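Local structure of alanine dehydrogenase/pyridine nucleotide transhydrogenase (Mycobacterium smegmatis str. MC2 155, 3P2Y) at residues 99-113 with 123-135. The protein probably transfers hydride between NADH and NADP in a reaction coupled to proton pumping across the membrane. Numbering follows the deposited sequence.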
ATOM      1  N   ILE A  99     -34.786  -0.347  -9.032  1.00 13.50           N
ATOM      2  CA  ILE A  99     -35.505  -0.028 -10.284  1.00 13.99           C
ATOM      3  C   ILE A  99     -36.986   0.269 -10.022  1.00 14.66           C
ATOM      4  O   ILE A  99     -37.568   1.166 -10.652  1.00 14.60           O
ATOM      5  CB  ILE A  99     -35.372  -1.133 -11.329  1.00 14.51           C
ATOM      6  CG1 ILE A  99     -33.903  -1.272 -11.748  1.00 14.65           C
ATOM      7  CG2 ILE A  99     -36.250  -0.803 -12.580  1.00 15.19           C
ATOM      8  CD1 ILE A  99     -33.608  -2.549 -12.604  1.00 18.30           C
ATOM      9  N   SER A 100     -37.559  -0.481  -9.084  1.00 15.19           N
ATOM     10  CA  SER A 100     -38.961  -0.325  -8.691  0.60 15.45           C
ATOM     11  C   SER A 100     -39.287   1.070  -8.151  1.00 16.22           C
ATOM     12  O   SER A 100     -40.477   1.467  -8.101  1.00 15.23           O
ATOM     13  CB  SER A 100     -39.359  -1.392  -7.660  0.60 16.18           C
ATOM     14  OG  SER A 100     -38.986  -1.043  -6.336  0.60 15.08           O
ATOM     15  N   GLN A 101     -38.254   1.820  -7.749  1.00 15.02           N
ATOM     16  CA  GLN A 101     -38.437   3.174  -7.196  1.00 15.79           C
ATOM     17  C   GLN A 101     -38.237   4.297  -8.208  1.00 15.25           C
ATOM     18  O   GLN A 101     -38.475   5.479  -7.883  1.00 14.86           O
ATOM     19  CB  GLN A 101     -37.515   3.419  -6.001  1.00 15.42           C
ATOM     20  CG  GLN A 101     -37.710   2.434  -4.865  1.00 18.31           C
ATOM     21  CD  GLN A 101     -36.682   2.613  -3.779  1.00 19.69           C
ATOM     22  OE1 GLN A 101     -36.718   3.592  -3.031  1.00 20.12           O
ATOM     23  NE2 GLN A 101     -35.779   1.655  -3.664  1.00 20.40           N
ATOM     24  N   LEU A 102     -37.790   3.958  -9.422  1.00 14.89           N
ATOM     25  CA  LEU A 102     -37.588   4.980 -10.461  1.00 15.20           C
ATOM     26  C   LEU A 102     -38.926   5.429 -11.025  1.00 16.45           C
ATOM     27  O   LEU A 102     -39.860   4.635 -11.111  1.00 17.56           O
ATOM     28  CB  LEU A 102     -36.700   4.437 -11.599  1.00 13.94           C
ATOM     29  CG  LEU A 102     -35.283   4.084 -11.154  1.00 15.53           C
ATOM     30  CD1 LEU A 102     -34.546   3.353 -12.283  1.00 14.49           C
ATOM     31  CD2 LEU A 102     -34.532   5.336 -10.688  1.00 14.60           C
ATOM     32  N   LYS A 103     -39.058   6.693 -11.411  1.00 16.77           N
ATOM     33  CA  LYS A 103     -40.379   7.100 -11.904  1.00 18.00           C
ATOM     34  C   LYS A 103     -40.447   6.972 -13.421  1.00 17.42           C
ATOM     35  O   LYS A 103     -39.447   7.164 -14.119  1.00 16.89           O
ATOM     36  CB  LYS A 103     -40.791   8.505 -11.424  1.00 19.20           C
ATOM     37  CG  LYS A 103     -40.197   9.617 -12.223  1.00 22.13           C
ATOM     38  CD  LYS A 103     -40.634  11.012 -11.782  1.00 24.70           C
ATOM     39  CE  LYS A 103     -39.651  11.999 -12.402  1.00 25.26           C
ATOM     40  NZ  LYS A 103     -39.637  13.304 -11.710  1.00 27.32           N
ATOM     41  N   PRO A 104     -41.632   6.638 -13.946  1.00 17.65           N
ATOM     42  CA  PRO A 104     -41.714   6.610 -15.388  1.00 17.70           C
ATOM     43  C   PRO A 104     -41.357   7.971 -15.997  1.00 17.50           C
ATOM     44  O   PRO A 104     -41.701   9.020 -15.444  1.00 17.10           O
ATOM     45  CB  PRO A 104     -43.174   6.237 -15.672  1.00 18.28           C
ATOM     46  CG  PRO A 104     -43.856   6.188 -14.380  1.00 19.02           C
ATOM     47  CD  PRO A 104     -42.877   6.216 -13.273  1.00 17.39           C
ATOM     48  N   GLY A 105     -40.653   7.942 -17.120  1.00 17.28           N
ATOM     49  CA  GLY A 105     -40.243   9.172 -17.782  1.00 17.90           C
ATOM     50  C   GLY A 105     -38.918   9.750 -17.321  1.00 17.57           C
ATOM     51  O   GLY A 105     -38.455  10.760 -17.871  1.00 18.43           O
ATOM     52  N   SER A 106     -38.301   9.109 -16.322  1.00 15.84           N
ATOM     53  CA  SER A 106     -36.992   9.544 -15.825  1.00 14.78           C
ATOM     54  C   SER A 106     -35.841   9.051 -16.698  1.00 13.75           C
ATOM     55  O   SER A 106     -36.038   8.259 -17.606  1.00 13.20           O
ATOM     56  CB  SER A 106     -36.776   9.056 -14.389  1.00 15.45           C
ATOM     57  OG  SER A 106     -36.794   7.626 -14.315  1.00 17.16           O
ATOM     58  N   VAL A 107     -34.636   9.536 -16.383  1.00 12.77           N
ATOM     59  CA  VAL A 107     -33.393   9.088 -17.007  1.00 12.51           C
ATOM     60  C   VAL A 107     -32.530   8.489 -15.900  1.00 11.95           C
ATOM     61  O   VAL A 107     -32.527   8.990 -14.780  1.00 11.25           O
ATOM     62  CB  VAL A 107     -32.673  10.283 -17.687  1.00 12.31           C
ATOM     63  CG1 VAL A 107     -31.178   9.985 -18.028  1.00 12.94           C
ATOM     64  CG2 VAL A 107     -33.413  10.710 -18.980  1.00 13.54           C
ATOM     65  N   LEU A 108     -31.818   7.409 -16.223  1.00 11.78           N
ATOM     66  CA  LEU A 108     -30.847   6.818 -15.304  1.00 10.48           C
ATOM     67  C   LEU A 108     -29.509   6.791 -16.016  1.00  9.59           C
ATOM     68  O   LEU A 108     -29.440   6.416 -17.201  1.00  9.92           O
ATOM     69  CB  LEU A 108     -31.250   5.380 -14.953  1.00 10.55           C
ATOM     70  CG  LEU A 108     -30.238   4.582 -14.106  1.00 11.20           C
ATOM     71  CD1 LEU A 108     -30.117   5.118 -12.666  1.00 12.52           C
ATOM     72  CD2 LEU A 108     -30.648   3.078 -14.090  1.00 10.51           C
ATOM     73  N   ILE A 109     -28.457   7.196 -15.308  1.00  8.36           N
ATOM     74  CA  ILE A 109     -27.092   7.166 -15.859  1.00  8.74           C
ATOM     75  C   ILE A 109     -26.256   6.419 -14.855  1.00  8.68           C
ATOM     76  O   ILE A 109     -26.303   6.748 -13.669  1.00  9.31           O
ATOM     77  CB  ILE A 109     -26.488   8.584 -16.012  1.00  8.21           C
ATOM     78  CG1 ILE A 109     -27.273   9.385 -17.075  1.00  9.25           C
ATOM     79  CG2 ILE A 109     -24.972   8.493 -16.402  1.00  8.94           C
ATOM     80  CD1 ILE A 109     -26.931  10.907 -17.127  1.00 10.83           C
ATOM     81  N   GLY A 110     -25.472   5.435 -15.323  1.00  9.49           N
ATOM     82  CA  GLY A 110     -24.548   4.724 -14.413  1.00 10.21           C
ATOM     83  C   GLY A 110     -23.838   3.602 -15.154  1.00  9.82           C
ATOM     84  O   GLY A 110     -24.022   3.456 -16.361  1.00  9.64           O
ATOM     85  N   PHE A 111     -23.063   2.790 -14.443  1.00 10.26           N
ATOM     86  CA  PHE A 111     -22.593   1.541 -15.039  1.00 10.73           C
ATOM     87  C   PHE A 111     -23.795   0.617 -15.018  1.00 11.83           C
ATOM     88  O   PHE A 111     -24.366   0.383 -13.958  1.00 12.34           O
ATOM     89  CB  PHE A 111     -21.455   0.899 -14.248  1.00 11.03           C
ATOM     90  CG  PHE A 111     -20.140   1.622 -14.367  1.00 10.32           C
ATOM     91  CD1 PHE A 111     -19.511   1.774 -15.599  1.00 11.13           C
ATOM     92  CD2 PHE A 111     -19.501   2.124 -13.231  1.00 12.52           C
ATOM     93  CE1 PHE A 111     -18.264   2.422 -15.705  1.00 11.89           C
ATOM     94  CE2 PHE A 111     -18.283   2.779 -13.321  1.00 12.79           C
ATOM     95  CZ  PHE A 111     -17.646   2.945 -14.576  1.00 11.58           C
ATOM     96  N   LEU A 112     -24.210   0.145 -16.193  1.00 12.65           N
ATOM     97  CA  LEU A 112     -25.403  -0.690 -16.298  1.00 13.62           C
ATOM     98  C   LEU A 112     -25.141  -2.091 -16.822  1.00 15.51           C
ATOM     99  O   LEU A 112     -26.093  -2.785 -17.183  1.00 16.81           O
ATOM    100  CB  LEU A 112     -26.504  -0.006 -17.152  1.00 14.23           C
ATOM    101  CG  LEU A 112     -26.946   1.369 -16.650  1.00 14.42           C
ATOM    102  CD1 LEU A 112     -27.942   2.062 -17.620  1.00 13.70           C
ATOM    103  CD2 LEU A 112     -27.560   1.277 -15.259  1.00 16.17           C
ATOM    104  N   ALA A 113     -23.876  -2.500 -16.902  1.00 15.40           N
ATOM    105  CA  ALA A 113     -23.493  -3.870 -17.264  1.00 17.41           C
ATOM    106  C   ALA A 113     -24.204  -4.410 -18.526  1.00 18.85           C
ATOM    107  O   ALA A 113     -24.811  -5.486 -18.478  1.00 20.00           O
ATOM    108  CB  ALA A 113     -23.723  -4.817 -16.059  1.00 17.56           C
ATOM    109  N   ARG A 123     -35.783  -4.518 -18.235  1.00 17.75           N
ATOM    110  CA  ARG A 123     -36.432  -4.063 -17.010  1.00 17.93           C
ATOM    111  C   ARG A 123     -36.612  -2.545 -16.977  1.00 16.21           C
ATOM    112  O   ARG A 123     -37.670  -2.040 -16.586  1.00 15.13           O
ATOM    113  CB  ARG A 123     -35.633  -4.533 -15.803  1.00 18.75           C
ATOM    114  CG  ARG A 123     -36.215  -4.143 -14.518  1.00 23.36           C
ATOM    115  CD  ARG A 123     -37.389  -5.041 -14.116  1.00 30.18           C
ATOM    116  NE  ARG A 123     -37.937  -4.517 -12.873  1.00 33.37           N
ATOM    117  CZ  ARG A 123     -37.597  -4.980 -11.676  1.00 36.00           C
ATOM    118  NH1 ARG A 123     -36.757  -6.024 -11.590  1.00 36.19           N
ATOM    119  NH2 ARG A 123     -38.118  -4.425 -10.575  1.00 35.26           N
ATOM    120  N   LEU A 124     -35.586  -1.810 -17.407  1.00 14.38           N
ATOM    121  CA  LEU A 124     -35.646  -0.339 -17.389  1.00 13.50           C
ATOM    122  C   LEU A 124     -36.622   0.181 -18.441  1.00 14.40           C
ATOM    123  O   LEU A 124     -37.392   1.112 -18.183  1.00 14.10           O
ATOM    124  CB  LEU A 124     -34.230   0.271 -17.573  1.00 12.74           C
ATOM    125  CG  LEU A 124     -33.356  -0.021 -16.334  1.00 12.74           C
ATOM    126  CD1 LEU A 124     -31.853   0.215 -16.651  1.00 14.48           C
ATOM    127  CD2 LEU A 124     -33.785   0.862 -15.169  1.00 15.07           C
ATOM    128  N   ARG A 125     -36.630  -0.455 -19.609  1.00 15.12           N
ATOM    129  CA  ARG A 125     -37.588  -0.086 -20.659  1.00 16.63           C
ATOM    130  C   ARG A 125     -39.042  -0.262 -20.154  1.00 16.55           C
ATOM    131  O   ARG A 125     -39.901   0.613 -20.344  1.00 16.52           O
ATOM    132  CB  ARG A 125     -37.335  -0.939 -21.904  1.00 17.49           C
ATOM    133  CG  ARG A 125     -38.078  -0.540 -23.173  1.00 23.33           C
ATOM    134  CD  ARG A 125     -37.465  -1.239 -24.435  1.00 29.38           C
ATOM    135  NE  ARG A 125     -36.746  -2.507 -24.195  1.00 37.64           N
ATOM    136  CZ  ARG A 125     -35.476  -2.769 -24.546  1.00 40.45           C
ATOM    137  NH1 ARG A 125     -34.722  -1.859 -25.161  1.00 42.62           N
ATOM    138  NH2 ARG A 125     -34.943  -3.959 -24.282  1.00 41.77           N
ATOM    139  N   ILE A 126     -39.299  -1.386 -19.500  1.00 17.41           N
ATOM    140  CA  ILE A 126     -40.636  -1.682 -18.971  1.00 18.38           C
ATOM    141  C   ILE A 126     -41.044  -0.655 -17.925  1.00 18.18           C
ATOM    142  O   ILE A 126     -42.222  -0.236 -17.859  1.00 18.18           O
ATOM    143  CB  ILE A 126     -40.705  -3.111 -18.410  1.00 19.45           C
ATOM    144  CG1 ILE A 126     -40.653  -4.126 -19.569  1.00 19.96           C
ATOM    145  CG2 ILE A 126     -41.953  -3.277 -17.492  1.00 20.82           C
ATOM    146  CD1 ILE A 126     -40.224  -5.553 -19.151  1.00 21.13           C
ATOM    147  N   ALA A 127     -40.057  -0.190 -17.163  1.00 16.44           N
ATOM    148  CA  ALA A 127     -40.254   0.826 -16.153  1.00 16.77           C
ATOM    149  C   ALA A 127     -40.385   2.237 -16.737  1.00 16.06           C
ATOM    150  O   ALA A 127     -40.607   3.201 -15.989  1.00 15.72           O
ATOM    151  CB  ALA A 127     -39.124   0.744 -15.112  1.00 16.60           C
ATOM    152  N   ASP A 128     -40.288   2.339 -18.071  1.00 16.02           N
ATOM    153  CA  ASP A 128     -40.330   3.613 -18.804  1.00 16.81           C
ATOM    154  C   ASP A 128     -39.196   4.568 -18.391  1.00 16.12           C
ATOM    155  O   ASP A 128     -39.395   5.790 -18.287  1.00 16.09           O
ATOM    156  CB  ASP A 128     -41.698   4.307 -18.647  1.00 17.67           C
ATOM    157  CG  ASP A 128     -41.965   5.339 -19.735  1.00 23.51           C
ATOM    158  OD1 ASP A 128     -41.290   5.309 -20.797  1.00 27.43           O
ATOM    159  OD2 ASP A 128     -42.881   6.178 -19.534  1.00 28.98           O
ATOM    160  N   VAL A 129     -38.022   3.989 -18.136  1.00 14.83           N
ATOM    161  CA  VAL A 129     -36.834   4.766 -17.796  1.00 14.05           C
ATOM    162  C   VAL A 129     -35.931   4.753 -19.020  1.00 13.53           C
ATOM    163  O   VAL A 129     -35.761   3.690 -19.651  1.00 13.83           O
ATOM    164  CB  VAL A 129     -36.101   4.140 -16.565  1.00 13.08           C
ATOM    165  CG1 VAL A 129     -34.761   4.846 -16.303  1.00 13.05           C
ATOM    166  CG2 VAL A 129     -37.007   4.210 -15.329  1.00 14.58           C
ATOM    167  N   THR A 130     -35.383   5.921 -19.362  1.00 13.42           N
ATOM    168  CA  THR A 130     -34.427   6.040 -20.466  1.00 12.80           C
ATOM    169  C   THR A 130     -33.072   5.975 -19.804  1.00 12.60           C
ATOM    170  O   THR A 130     -32.748   6.860 -19.019  1.00 11.64           O
ATOM    171  CB  THR A 130     -34.598   7.387 -21.199  1.00 13.86           C
ATOM    172  OG1 THR A 130     -35.919   7.426 -21.789  1.00 14.85           O
ATOM    173  CG2 THR A 130     -33.572   7.540 -22.291  1.00 14.66           C
ATOM    174  N   ALA A 131     -32.293   4.946 -20.132  1.00 12.32           N
ATOM    175  CA  ALA A 131     -31.094   4.622 -19.334  1.00 11.79           C
ATOM    176  C   ALA A 131     -29.847   4.608 -20.188  1.00 12.18           C
ATOM    177  O   ALA A 131     -29.848   4.055 -21.294  1.00 11.73           O
ATOM    178  CB  ALA A 131     -31.259   3.267 -18.668  1.00 12.48           C
ATOM    179  N   PHE A 132     -28.767   5.183 -19.650  1.00 10.90           N
ATOM    180  CA  PHE A 132     -27.522   5.323 -20.404  1.00 11.27           C
ATOM    181  C   PHE A 132     -26.448   4.594 -19.641  1.00 11.67           C
ATOM    182  O   PHE A 132     -26.232   4.896 -18.482  1.00 11.18           O
ATOM    183  CB  PHE A 132     -27.147   6.796 -20.574  1.00 11.01           C
ATOM    184  CG  PHE A 132     -28.180   7.588 -21.356  1.00 11.54           C
ATOM    185  CD1 PHE A 132     -28.073   7.690 -22.740  1.00 12.39           C
ATOM    186  CD2 PHE A 132     -29.276   8.166 -20.712  1.00 11.89           C
ATOM    187  CE1 PHE A 132     -29.034   8.406 -23.484  1.00 10.71           C
ATOM    188  CE2 PHE A 132     -30.263   8.862 -21.443  1.00 13.44           C
ATOM    189  CZ  PHE A 132     -30.121   8.986 -22.833  1.00 11.87           C
ATOM    190  N   ALA A 133     -25.812   3.620 -20.288  1.00 11.80           N
ATOM    191  CA  ALA A 133     -24.725   2.815 -19.675  1.00 11.06           C
ATOM    192  C   ALA A 133     -23.376   3.500 -19.913  1.00 11.62           C
ATOM    193  O   ALA A 133     -22.962   3.733 -21.074  1.00 11.70           O
ATOM    194  CB  ALA A 133     -24.693   1.405 -20.290  1.00 10.79           C
ATOM    195  N   MET A 134     -22.669   3.804 -18.834  1.00 11.04           N
ATOM    196  CA  MET A 134     -21.380   4.467 -18.987  1.00 11.66           C
ATOM    197  C   MET A 134     -20.377   3.559 -19.719  1.00 12.25           C
ATOM    198  O   MET A 134     -19.490   4.057 -20.409  1.00 14.21           O
ATOM    199  CB  MET A 134     -20.848   4.931 -17.626  1.00 11.23           C
ATOM    200  CG  MET A 134     -21.708   6.053 -16.960  1.00 11.56           C
ATOM    201  SD  MET A 134     -21.852   7.559 -17.985  1.00 12.38           S
ATOM    202  CE  MET A 134     -20.143   8.175 -17.899  1.00 10.35           C
ATOM    203  N   GLU A 135     -20.543   2.242 -19.612  1.00 11.95           N
ATOM    204  CA  GLU A 135     -19.665   1.314 -20.341  1.00 13.67           C
ATOM    205  C   GLU A 135     -19.829   1.444 -21.854  1.00 14.13           C
ATOM    206  O   GLU A 135     -18.938   1.021 -22.613  1.00 15.43           O
ATOM    207  CB  GLU A 135     -19.958  -0.157 -19.961  1.00 14.29           C
ATOM    208  CG  GLU A 135     -19.859  -0.501 -18.474  1.00 14.57           C
ATOM    209  CD  GLU A 135     -21.224  -0.477 -17.766  1.00 13.71           C
ATOM    210  OE1 GLU A 135     -22.082   0.369 -18.110  1.00 12.60           O
ATOM    211  OE2 GLU A 135     -21.416  -1.273 -16.823  1.00 14.04           O
TER
HETATM  212  O   HOH W   1     -41.254   3.185 -13.328  1.00 21.40           O
HETATM  213  O   HOH W   2     -37.849   8.010 -19.829  1.00 23.79           O
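The carboxylate of Glu135 meets the ring of Phe111 at its edge, with OE1 in the ring plane. Helix 148-167 also touches Phe111, and the ring of Tyr343 meets it with the two planes at about 35°. The Phe132 ring has Val107 CG1 at its edge, 3.7 Å from CE2, and Leu108 O also lies near its plane. The Arg123 guanidinium carries Ile99 CB over one face, set toward the rim. Its NH1 hydrogen-bonds to Ser96 OG, while lower on the same side chain CG packs 3.6 Å from Ile99 CD1.

The carboxylate of Glu135 grips two successive backbone N-H groups of the loop that follows strand 107-110. OE1 accepts from Leu112 N at 2.9 Å through its syn lone pair. OE2 accepts from Ala113 N at 2.8 Å, but there the donor stands 42° out of the carboxylate plane. A bend at chi2 (97°) turns the carboxylate back to this loop.

Strands 107-110 and 130-133 run parallel, joined by helix 118-126 in a beta-alpha-beta unit of the N-terminal domain. Strand 130-133 is the outermost strand of this sheet within the chain. Thr130 N donates to Ser106 O, Leu108 N to Thr130 O, Phe132 N to Leu108 O, Gly110 N to Phe132 O and Met134 N to Gly110 O.

Helix 118-126 packs on the side of the sheet that bears Leu108 and Ala131. Leu124 CD2 lies 3.9 Å from Leu102 CD1, and both methyls of Leu124 meet Leu108 CD2. Leu112 CD1 reaches Ala131 CB at 3.7 Å. The helix ends in a Schellman motif at Asp128, whose O accepts from Gly105 N at 2.8 Å. A water donates to Ser106 O and Asp128 O and accepts from Thr130 OG1.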